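Local coordinates for fructooligosaccharide ABC transporter substrate-binding protein FusA (Streptococcus pneumoniae, PDB 5G5Y) that binds short- and long-chain fructooligosaccharides, preferring tetrasaccharides and larger, as the solute-binding component of the FusABC-MsmK import transporter, at residues A[181-192]-A[263-271]; A[152-160]-A[284-292]. One frame throughout, in Å; residues are numbered along the deposited sequence.

Contact 1: A[181-192]-A[263-271]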
loop_
_atom_site.group_PDB
_atom_site.type_symbol
_atom_site.label_atom_id
_atom_site.label_comp_id
_atom_site.label_asym_id
_atom_site.label_seq_id
_atom_site.Cartn_x
_atom_site.Cartn_y
_atom_site.Cartn_z
ATOM N N ILE A 181 -2.960 6.193 -28.599
ATOM C CA ILE A 181 -1.958 5.311 -28.007
ATOM C C ILE A 181 -2.783 4.159 -27.446
ATOM O O ILE A 181 -3.446 4.335 -26.434
ATOM C CB ILE A 181 -1.158 6.007 -26.898
ATOM C CG1 ILE A 181 -0.476 7.274 -27.443
ATOM C CG2 ILE A 181 -0.106 5.048 -26.317
ATOM C CD1 ILE A 181 0.218 8.123 -26.407
ATOM N N PRO A 182 -2.791 3.003 -28.116
ATOM C CA PRO A 182 -3.712 1.966 -27.664
ATOM C C PRO A 182 -3.511 1.468 -26.235
ATOM O O PRO A 182 -4.502 1.274 -25.516
ATOM C CB PRO A 182 -3.485 0.843 -28.671
ATOM C CG PRO A 182 -3.032 1.601 -29.918
ATOM C CD PRO A 182 -2.128 2.627 -29.387
ATOM N N PHE A 183 -2.249 1.237 -25.857
ATOM C CA PHE A 183 -1.890 0.569 -24.577
ATOM C C PHE A 183 -0.677 1.261 -23.967
ATOM O O PHE A 183 0.340 1.419 -24.622
ATOM C CB PHE A 183 -1.578 -0.893 -24.910
ATOM C CG PHE A 183 -1.443 -1.818 -23.735
ATOM C CD1 PHE A 183 -2.560 -2.461 -23.204
ATOM C CD2 PHE A 183 -0.184 -2.177 -23.245
ATOM C CE1 PHE A 183 -2.446 -3.371 -22.167
ATOM C CE2 PHE A 183 -0.072 -3.101 -22.199
ATOM C CZ PHE A 183 -1.195 -3.680 -21.670
ATOM N N SER A 184 -0.791 1.712 -22.713
ATOM C CA SER A 184 0.312 2.380 -22.041
ATOM C C SER A 184 0.400 1.979 -20.580
ATOM O O SER A 184 -0.550 1.461 -20.006
ATOM C CB SER A 184 0.184 3.900 -22.142
ATOM O OG SER A 184 1.438 4.482 -21.867
ATOM N N PHE A 185 1.575 2.206 -20.021
ATOM C CA PHE A 185 1.907 1.865 -18.660
ATOM C C PHE A 185 3.203 2.526 -18.344
ATOM O O PHE A 185 3.892 3.063 -19.249
ATOM C CB PHE A 185 2.029 0.338 -18.518
ATOM C CG PHE A 185 2.941 -0.296 -19.553
ATOM C CD1 PHE A 185 4.324 -0.355 -19.354
ATOM C CD2 PHE A 185 2.413 -0.810 -20.713
ATOM C CE1 PHE A 185 5.166 -0.949 -20.327
ATOM C CE2 PHE A 185 3.246 -1.414 -21.678
ATOM C CZ PHE A 185 4.618 -1.479 -21.480
ATOM N N ILE A 186 3.517 2.560 -17.056
ATOM C CA ILE A 186 4.856 2.884 -16.568
ATOM C C ILE A 186 5.430 1.577 -16.052
ATOM O O ILE A 186 4.997 1.048 -15.033
ATOM C CB ILE A 186 4.885 3.973 -15.481
ATOM C CG1 ILE A 186 4.168 5.254 -15.965
ATOM C CG2 ILE A 186 6.321 4.309 -15.078
ATOM C CD1 ILE A 186 4.114 6.340 -14.938
ATOM N N SER A 187 6.439 1.090 -16.738
ATOM C CA SER A 187 7.020 -0.227 -16.430
ATOM C C SER A 187 7.779 -0.338 -15.105
ATOM O O SER A 187 8.583 0.518 -14.718
ATOM C CB SER A 187 7.931 -0.680 -17.575
ATOM O OG SER A 187 8.437 -2.007 -17.332
ATOM N N GLY A 188 7.521 -1.437 -14.402
ATOM C CA GLY A 188 8.251 -1.798 -13.217
ATOM C C GLY A 188 7.343 -2.020 -12.022
ATOM O O GLY A 188 6.241 -2.543 -12.173
ATOM N N ASN A 189 7.827 -1.680 -10.827
ATOM C CA ASN A 189 6.978 -1.736 -9.661
ATOM C C ASN A 189 5.925 -0.607 -9.755
ATOM O O ASN A 189 6.120 0.433 -10.445
ATOM C CB ASN A 189 7.749 -1.629 -8.335
ATOM C CG ASN A 189 8.604 -2.885 -7.989
ATOM O OD1 ASN A 189 8.273 -4.111 -8.236
ATOM N ND2 ASN A 189 9.752 -2.580 -7.389
ATOM N N GLY A 190 4.809 -0.841 -9.099
ATOM C CA GLY A 190 3.861 0.195 -8.738
ATOM C C GLY A 190 2.577 0.214 -9.528
ATOM O O GLY A 190 2.254 -0.692 -10.329
ATOM N N ASN A 191 1.847 1.307 -9.347
ATOM C CA ASN A 191 0.432 1.346 -9.735
ATOM C C ASN A 191 0.137 1.459 -11.225
ATOM O O ASN A 191 -1.010 1.275 -11.635
ATOM C CB ASN A 191 -0.251 2.491 -8.982
ATOM C CG ASN A 191 -0.123 2.363 -7.471
ATOM O OD1 ASN A 191 0.122 1.269 -6.935
ATOM N ND2 ASN A 191 -0.285 3.482 -6.773
ATOM N N GLU A 192 1.148 1.775 -12.019
ATOM C CA GLU A 192 1.024 2.039 -13.433
ATOM C C GLU A 192 1.621 0.936 -14.307
ATOM O O GLU A 192 1.666 1.060 -15.515
ATOM C CB GLU A 192 1.631 3.422 -13.758
ATOM C CG GLU A 192 0.824 4.607 -13.230
ATOM C CD GLU A 192 0.852 4.781 -11.738
ATOM O OE1 GLU A 192 1.935 4.754 -11.149
ATOM O OE2 GLU A 192 -0.202 4.934 -11.117
ATOM N N LYS A 263 -5.280 10.402 -24.539
ATOM C CA LYS A 263 -4.608 9.726 -25.663
ATOM C C LYS A 263 -4.553 8.198 -25.524
ATOM O O LYS A 263 -4.223 7.482 -26.491
ATOM C CB LYS A 263 -3.206 10.295 -25.829
ATOM C CG LYS A 263 -3.169 11.762 -26.278
ATOM C CD LYS A 263 -3.540 11.901 -27.757
ATOM C CE LYS A 263 -3.715 13.351 -28.206
ATOM N NZ LYS A 263 -2.579 14.210 -27.777
ATOM N N PHE A 264 -4.907 7.694 -24.340
ATOM C CA PHE A 264 -4.737 6.282 -24.023
ATOM C C PHE A 264 -5.995 5.480 -24.338
ATOM O O PHE A 264 -7.120 5.926 -24.073
ATOM C CB PHE A 264 -4.400 6.095 -22.543
ATOM C CG PHE A 264 -3.077 6.648 -22.100
ATOM C CD1 PHE A 264 -1.952 6.667 -22.915
ATOM C CD2 PHE A 264 -2.940 7.080 -20.781
ATOM C CE1 PHE A 264 -0.748 7.105 -22.430
ATOM C CE2 PHE A 264 -1.738 7.531 -20.297
ATOM C CZ PHE A 264 -0.631 7.548 -21.122
ATOM N N GLY A 265 -5.805 4.297 -24.928
ATOM C CA GLY A 265 -6.887 3.358 -25.100
ATOM C C GLY A 265 -7.116 2.550 -23.828
ATOM O O GLY A 265 -8.235 2.488 -23.310
ATOM N N VAL A 266 -6.052 1.883 -23.385
ATOM C CA VAL A 266 -6.037 1.081 -22.160
ATOM C C VAL A 266 -4.806 1.538 -21.425
ATOM O O VAL A 266 -3.746 1.663 -22.028
ATOM C CB VAL A 266 -5.989 -0.444 -22.439
ATOM C CG1 VAL A 266 -5.743 -1.257 -21.153
ATOM C CG2 VAL A 266 -7.265 -0.900 -23.142
ATOM N N TYR A 267 -4.929 1.832 -20.130
ATOM C CA TYR A 267 -3.773 2.191 -19.325
ATOM C C TYR A 267 -3.982 1.701 -17.884
ATOM O O TYR A 267 -5.054 1.230 -17.543
ATOM C CB TYR A 267 -3.467 3.709 -19.362
ATOM C CG TYR A 267 -4.407 4.551 -18.524
ATOM C CD1 TYR A 267 -5.705 4.845 -18.952
ATOM C CD2 TYR A 267 -4.024 4.985 -17.277
ATOM C CE1 TYR A 267 -6.570 5.622 -18.164
ATOM C CE2 TYR A 267 -4.874 5.733 -16.468
ATOM C CZ TYR A 267 -6.143 6.047 -16.897
ATOM O OH TYR A 267 -6.931 6.796 -16.046
ATOM N N PHE A 268 -2.925 1.785 -17.089
ATOM C CA PHE A 268 -2.928 1.298 -15.696
ATOM C C PHE A 268 -2.656 2.426 -14.709
ATOM O O PHE A 268 -1.757 3.230 -14.910
ATOM C CB PHE A 268 -1.872 0.183 -15.505
ATOM C CG PHE A 268 -2.061 -0.972 -16.421
ATOM C CD1 PHE A 268 -1.659 -0.891 -17.737
ATOM C CD2 PHE A 268 -2.668 -2.153 -15.977
ATOM C CE1 PHE A 268 -1.862 -1.945 -18.614
ATOM C CE2 PHE A 268 -2.873 -3.207 -16.846
ATOM C CZ PHE A 268 -2.457 -3.111 -18.169
ATOM N N THR A 269 -3.377 2.426 -13.599
ATOM C CA THR A 269 -3.120 3.329 -12.481
ATOM C C THR A 269 -3.959 2.934 -11.290
ATOM O O THR A 269 -4.815 2.072 -11.390
ATOM C CB THR A 269 -3.361 4.838 -12.855
ATOM O OG1 THR A 269 -2.725 5.652 -11.875
ATOM C CG2 THR A 269 -4.802 5.144 -12.989
ATOM N N TRP A 270 -3.676 3.529 -10.147
ATOM C CA TRP A 270 -4.474 3.283 -8.951
ATOM C C TRP A 270 -5.899 3.775 -9.084
ATOM O O TRP A 270 -6.864 3.044 -8.817
ATOM C CB TRP A 270 -3.800 3.903 -7.762
ATOM C CG TRP A 270 -4.494 3.740 -6.436
ATOM C CD1 TRP A 270 -5.396 4.601 -5.893
ATOM C CD2 TRP A 270 -4.293 2.697 -5.466
ATOM N NE1 TRP A 270 -5.790 4.157 -4.643
ATOM C CE2 TRP A 270 -5.128 2.995 -4.357
ATOM C CE3 TRP A 270 -3.512 1.551 -5.431
ATOM C CZ2 TRP A 270 -5.184 2.195 -3.233
ATOM C CZ3 TRP A 270 -3.555 0.745 -4.299
ATOM C CH2 TRP A 270 -4.398 1.065 -3.209
ATOM N N ASP A 271 -6.026 5.016 -9.521
ATOM C CA ASP A 271 -7.323 5.676 -9.633
ATOM C C ASP A 271 -7.263 6.537 -10.854
ATOM O O ASP A 271 -6.394 7.398 -10.922
ATOM C CB ASP A 271 -7.548 6.489 -8.344
ATOM C CG ASP A 271 -8.858 7.279 -8.319
ATOM O OD1 ASP A 271 -9.480 7.575 -9.371
ATOM O OD2 ASP A 271 -9.266 7.630 -7.172
#
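Ile181-Ser184 and Lys263-Val266 run parallel, joined by four backbone hydrogen bonds that include Gly265 N to Ile181 O (2.8 Å) and Ser184 N to Val266 O (3.0 Å). On the face of the sheet carrying Phe183 and Val266, the Phe183 ring meets Phe268 in an offset edge-to-face pair, planes 80° apart, with Phe268 presenting its edge; Phe183 CD1 also rests on Val266 CG1. Ser184 O, buried without a hydrogen-bond partner, faces the edge of the Phe268 ring and the CA of Tyr267. On the face bearing Ile181 and Phe264, Ser184 CB sits over the Phe264 ring, 3.4 Å from its CE1, while Ile181 CB lies at the ring edge. Ser184 OG, close to the same ring, is hydrogen-bonded to Asp244. After the loop that follows Phe185, Glu192, bent at chi2 (71°), places its OE2 2.7 Å from Thr269 OG1, and the threonine hydroxyl donates to the anti lone pair of that oxygen. Asn191 ND2 approaches Trp270 CB at 3.7 Å, amide and indole planes 37° apart; both residues bind substrate. The contact thus passes from strand pairing and aromatic packing to a polar end, where the Glu192-Thr269 bond joins the segments right beside Asn191 and Trp270.

Contact 2: A[152-160]-A[284-292]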
loop_
_atom_site.group_PDB
_atom_site.type_symbol
_atom_site.label_atom_id
_atom_site.label_comp_id
_atom_site.label_asym_id
_atom_site.label_seq_id
_atom_site.Cartn_x
_atom_site.Cartn_y
_atom_site.Cartn_z
ATOM N N GLU A 152 -17.747 -4.018 -28.573
ATOM C CA GLU A 152 -18.118 -4.536 -27.262
ATOM C C GLU A 152 -16.885 -4.458 -26.349
ATOM O O GLU A 152 -15.753 -4.545 -26.815
ATOM C CB GLU A 152 -18.529 -6.010 -27.362
ATOM C CG GLU A 152 -19.562 -6.369 -28.434
ATOM C CD GLU A 152 -20.853 -5.576 -28.315
ATOM O OE1 GLU A 152 -21.340 -5.388 -27.175
ATOM O OE2 GLU A 152 -21.383 -5.133 -29.365
ATOM N N MET A 153 -17.106 -4.333 -25.044
ATOM C CA MET A 153 -16.010 -4.459 -24.077
ATOM C C MET A 153 -15.338 -5.835 -24.255
ATOM O O MET A 153 -16.031 -6.845 -24.295
ATOM C CB MET A 153 -16.567 -4.324 -22.631
ATOM C CG MET A 153 -15.503 -4.425 -21.555
ATOM S SD MET A 153 -14.521 -2.939 -21.566
ATOM C CE MET A 153 -15.592 -1.796 -20.677
ATOM N N PRO A 154 -14.001 -5.890 -24.359
ATOM C CA PRO A 154 -13.360 -7.209 -24.517
ATOM C C PRO A 154 -13.607 -8.129 -23.344
ATOM O O PRO A 154 -13.652 -7.663 -22.215
ATOM C CB PRO A 154 -11.879 -6.901 -24.594
ATOM C CG PRO A 154 -11.728 -5.444 -24.438
ATOM C CD PRO A 154 -13.045 -4.780 -24.439
ATOM N N LYS A 155 -13.777 -9.412 -23.640
ATOM C CA LYS A 155 -13.932 -10.443 -22.649
ATOM C C LYS A 155 -12.698 -11.338 -22.499
ATOM O O LYS A 155 -12.568 -12.017 -21.503
ATOM C CB LYS A 155 -15.113 -11.345 -23.022
ATOM C CG LYS A 155 -16.477 -10.671 -23.054
ATOM C CD LYS A 155 -17.554 -11.730 -23.274
ATOM C CE LYS A 155 -18.892 -11.125 -23.651
ATOM N NZ LYS A 155 -19.002 -10.954 -25.128
ATOM N N THR A 156 -11.861 -11.406 -23.535
ATOM C CA THR A 156 -10.701 -12.273 -23.593
ATOM C C THR A 156 -9.475 -11.452 -23.981
ATOM O O THR A 156 -9.588 -10.342 -24.527
ATOM C CB THR A 156 -10.864 -13.388 -24.650
ATOM O OG1 THR A 156 -10.728 -12.835 -25.979
ATOM C CG2 THR A 156 -12.219 -14.103 -24.502
ATOM N N THR A 157 -8.301 -12.021 -23.744
ATOM C CA THR A 157 -7.069 -11.390 -24.172
ATOM C C THR A 157 -7.005 -11.218 -25.707
ATOM O O THR A 157 -6.480 -10.207 -26.186
ATOM C CB THR A 157 -5.826 -12.137 -23.638
ATOM O OG1 THR A 157 -5.875 -13.528 -23.971
ATOM C CG2 THR A 157 -5.794 -11.973 -22.106
ATOM N N ASP A 158 -7.534 -12.185 -26.443
ATOM C CA ASP A 158 -7.597 -12.067 -27.923
ATOM C C ASP A 158 -8.542 -10.934 -28.360
ATOM O O ASP A 158 -8.197 -10.186 -29.264
ATOM C CB ASP A 158 -7.973 -13.398 -28.570
ATOM C CG ASP A 158 -6.768 -14.322 -28.776
ATOM O OD1 ASP A 158 -5.622 -13.949 -28.425
ATOM O OD2 ASP A 158 -6.959 -15.433 -29.313
ATOM N N ASP A 159 -9.692 -10.771 -27.686
ATOM C CA ASP A 159 -10.579 -9.597 -27.912
ATOM C C ASP A 159 -9.878 -8.293 -27.671
ATOM O O ASP A 159 -10.069 -7.306 -28.432
ATOM C CB ASP A 159 -11.802 -9.566 -26.976
ATOM C CG ASP A 159 -12.794 -10.660 -27.229
ATOM O OD1 ASP A 159 -12.791 -11.253 -28.328
ATOM O OD2 ASP A 159 -13.599 -10.923 -26.292
ATOM N N LEU A 160 -9.064 -8.247 -26.618
ATOM C CA LEU A 160 -8.331 -7.033 -26.301
ATOM C C LEU A 160 -7.391 -6.674 -27.441
ATOM O O LEU A 160 -7.278 -5.525 -27.799
ATOM C CB LEU A 160 -7.533 -7.172 -24.989
ATOM C CG LEU A 160 -6.690 -5.972 -24.563
ATOM C CD1 LEU A 160 -7.535 -4.698 -24.365
ATOM C CD2 LEU A 160 -5.879 -6.290 -23.331
ATOM N N VAL A 284 -13.372 0.760 -15.750
ATOM C CA VAL A 284 -12.614 -0.445 -15.419
ATOM C C VAL A 284 -12.667 -1.450 -16.573
ATOM O O VAL A 284 -13.736 -1.744 -17.121
ATOM C CB VAL A 284 -13.139 -1.142 -14.151
ATOM C CG1 VAL A 284 -12.233 -2.310 -13.792
ATOM C CG2 VAL A 284 -13.253 -0.179 -12.966
ATOM N N LEU A 285 -11.496 -1.930 -16.969
ATOM C CA LEU A 285 -11.407 -3.019 -17.921
ATOM C C LEU A 285 -11.738 -4.278 -17.116
ATOM O O LEU A 285 -10.980 -4.610 -16.187
ATOM C CB LEU A 285 -9.987 -3.119 -18.494
ATOM C CG LEU A 285 -9.750 -4.236 -19.518
ATOM C CD1 LEU A 285 -10.534 -3.962 -20.783
ATOM C CD2 LEU A 285 -8.294 -4.402 -19.854
ATOM N N PRO A 286 -12.832 -4.968 -17.442
ATOM C CA PRO A 286 -13.095 -6.189 -16.673
ATOM C C PRO A 286 -12.007 -7.253 -16.802
ATOM O O PRO A 286 -11.230 -7.250 -17.767
ATOM C CB PRO A 286 -14.402 -6.725 -17.270
ATOM C CG PRO A 286 -14.944 -5.610 -18.119
ATOM C CD PRO A 286 -13.794 -4.789 -18.546
ATOM N N VAL A 287 -12.003 -8.173 -15.866
ATOM C CA VAL A 287 -11.037 -9.267 -15.856
ATOM C C VAL A 287 -11.211 -10.077 -17.157
ATOM O O VAL A 287 -12.342 -10.462 -17.524
ATOM C CB VAL A 287 -11.216 -10.140 -14.613
ATOM C CG1 VAL A 287 -10.375 -11.422 -14.698
ATOM C CG2 VAL A 287 -10.858 -9.309 -13.399
ATOM N N LEU A 288 -10.108 -10.297 -17.857
ATOM C CA LEU A 288 -10.121 -10.992 -19.162
ATOM C C LEU A 288 -9.781 -12.466 -19.023
ATOM O O LEU A 288 -8.892 -12.844 -18.264
ATOM C CB LEU A 288 -9.096 -10.357 -20.069
ATOM C CG LEU A 288 -9.271 -8.856 -20.261
ATOM C CD1 LEU A 288 -8.170 -8.300 -21.152
ATOM C CD2 LEU A 288 -10.610 -8.537 -20.896
ATOM N N ALA A 289 -10.447 -13.297 -19.793
ATOM C CA ALA A 289 -10.070 -14.697 -19.855
ATOM C C ALA A 289 -8.901 -14.808 -20.797
ATOM O O ALA A 289 -8.872 -14.166 -21.862
ATOM C CB ALA A 289 -11.236 -15.542 -20.324
ATOM N N GLY A 290 -7.918 -15.607 -20.409
ATOM C CA GLY A 290 -6.783 -15.879 -21.262
ATOM C C GLY A 290 -7.106 -16.975 -22.256
ATOM O O GLY A 290 -8.261 -17.433 -22.345
ATOM N N PRO A 291 -6.088 -17.443 -22.985
ATOM C CA PRO A 291 -6.277 -18.557 -23.966
ATOM C C PRO A 291 -6.943 -19.810 -23.393
ATOM O O PRO A 291 -7.676 -20.490 -24.118
ATOM C CB PRO A 291 -4.852 -18.852 -24.435
ATOM C CG PRO A 291 -4.181 -17.505 -24.349
ATOM C CD PRO A 291 -4.740 -16.864 -23.085
ATOM N N SER A 292 -6.754 -20.066 -22.092
ATOM C CA SER A 292 -7.410 -21.196 -21.398
ATOM C C SER A 292 -8.934 -21.071 -21.287
ATOM O O SER A 292 -9.607 -22.039 -20.952
ATOM C CB SER A 292 -6.877 -21.303 -19.971
ATOM O OG SER A 292 -7.366 -20.200 -19.201
HETATM O O HOH W 1 -14.288 -10.670 -19.596
#
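Lys155 O accepts from Ala289 N at 3.0 Å in a nearly straight bond (170°), and Ala289 O in turn accepts from Thr157 N at 2.9 Å, so that a single backbone bridge, Thr156 with Ala289, fastens the loop 284-292 to the start of helix 157-169. Next to this bridge Leu288 fills the contact with its two methyl branches. Leu288 CD2 lies 3.4 Å from Pro154 O, and Leu288 CD1 meets Leu160 CD2 at 3.7 Å, the two leucines crossing at about a right angle. With CG anti to the carbonyl carbon (chi1 -56°), the forked end of Leu288 is aimed at the other segment. Further along, Met153 CG presses on Pro286 CD at 3.5 Å, tighter than usual for two carbons, and the chain, bent at chi2 and chi3, also lays SD near Leu285 CD1. Thr157 OG1 comes against Pro291 CD at the other end.

Around this shell stands a capping box. Thr156, the N-cap residue, takes the Asp159 N-H on OG1 at 2.9 Å, while Asp159 OD2 receives Lys155 N at 3.1 Å through its anti lone pair and, more weakly, Thr156 N. Water 1 donates to both Lys155 O and Val287 O, spanning the two segments. Phe233 of helix 225-239 packs on Thr157 and Leu160, and Ile141 of strand 138-142 on Met153 and Leu285. The Lys155 carbonyl therefore receives two bonds, one from protein and one from water, while the same residue's N-H is held by Asp159: helix capping and loop docking share one short piece of backbone.

Overall arrangement
Both contacts are largely buried, but contact 1 has no exposed residue among those touching, whereas contact 2 includes exposed Lys155 and Pro291. Contact 1 pairs edge strand 181-183 with strand 264-269 within the sheet; contact 2 docks the loop leaving the opposite edge strand, 282-284, onto the start of helix 157-169, the helix preceding strand 181-183 in the chain. Their centres are about 17 Å apart, yet they touch: Val266 CG2 lies 4.0 Å from Leu160 CD1. Along the chain, contact 1 is nested within the loop closed by contact 2. Contact 1 combines strand pairing and aromatic packing and ends at the substrate site, whereas contact 2 relies on aliphatic packing, one bridge, a bound water and helix capping.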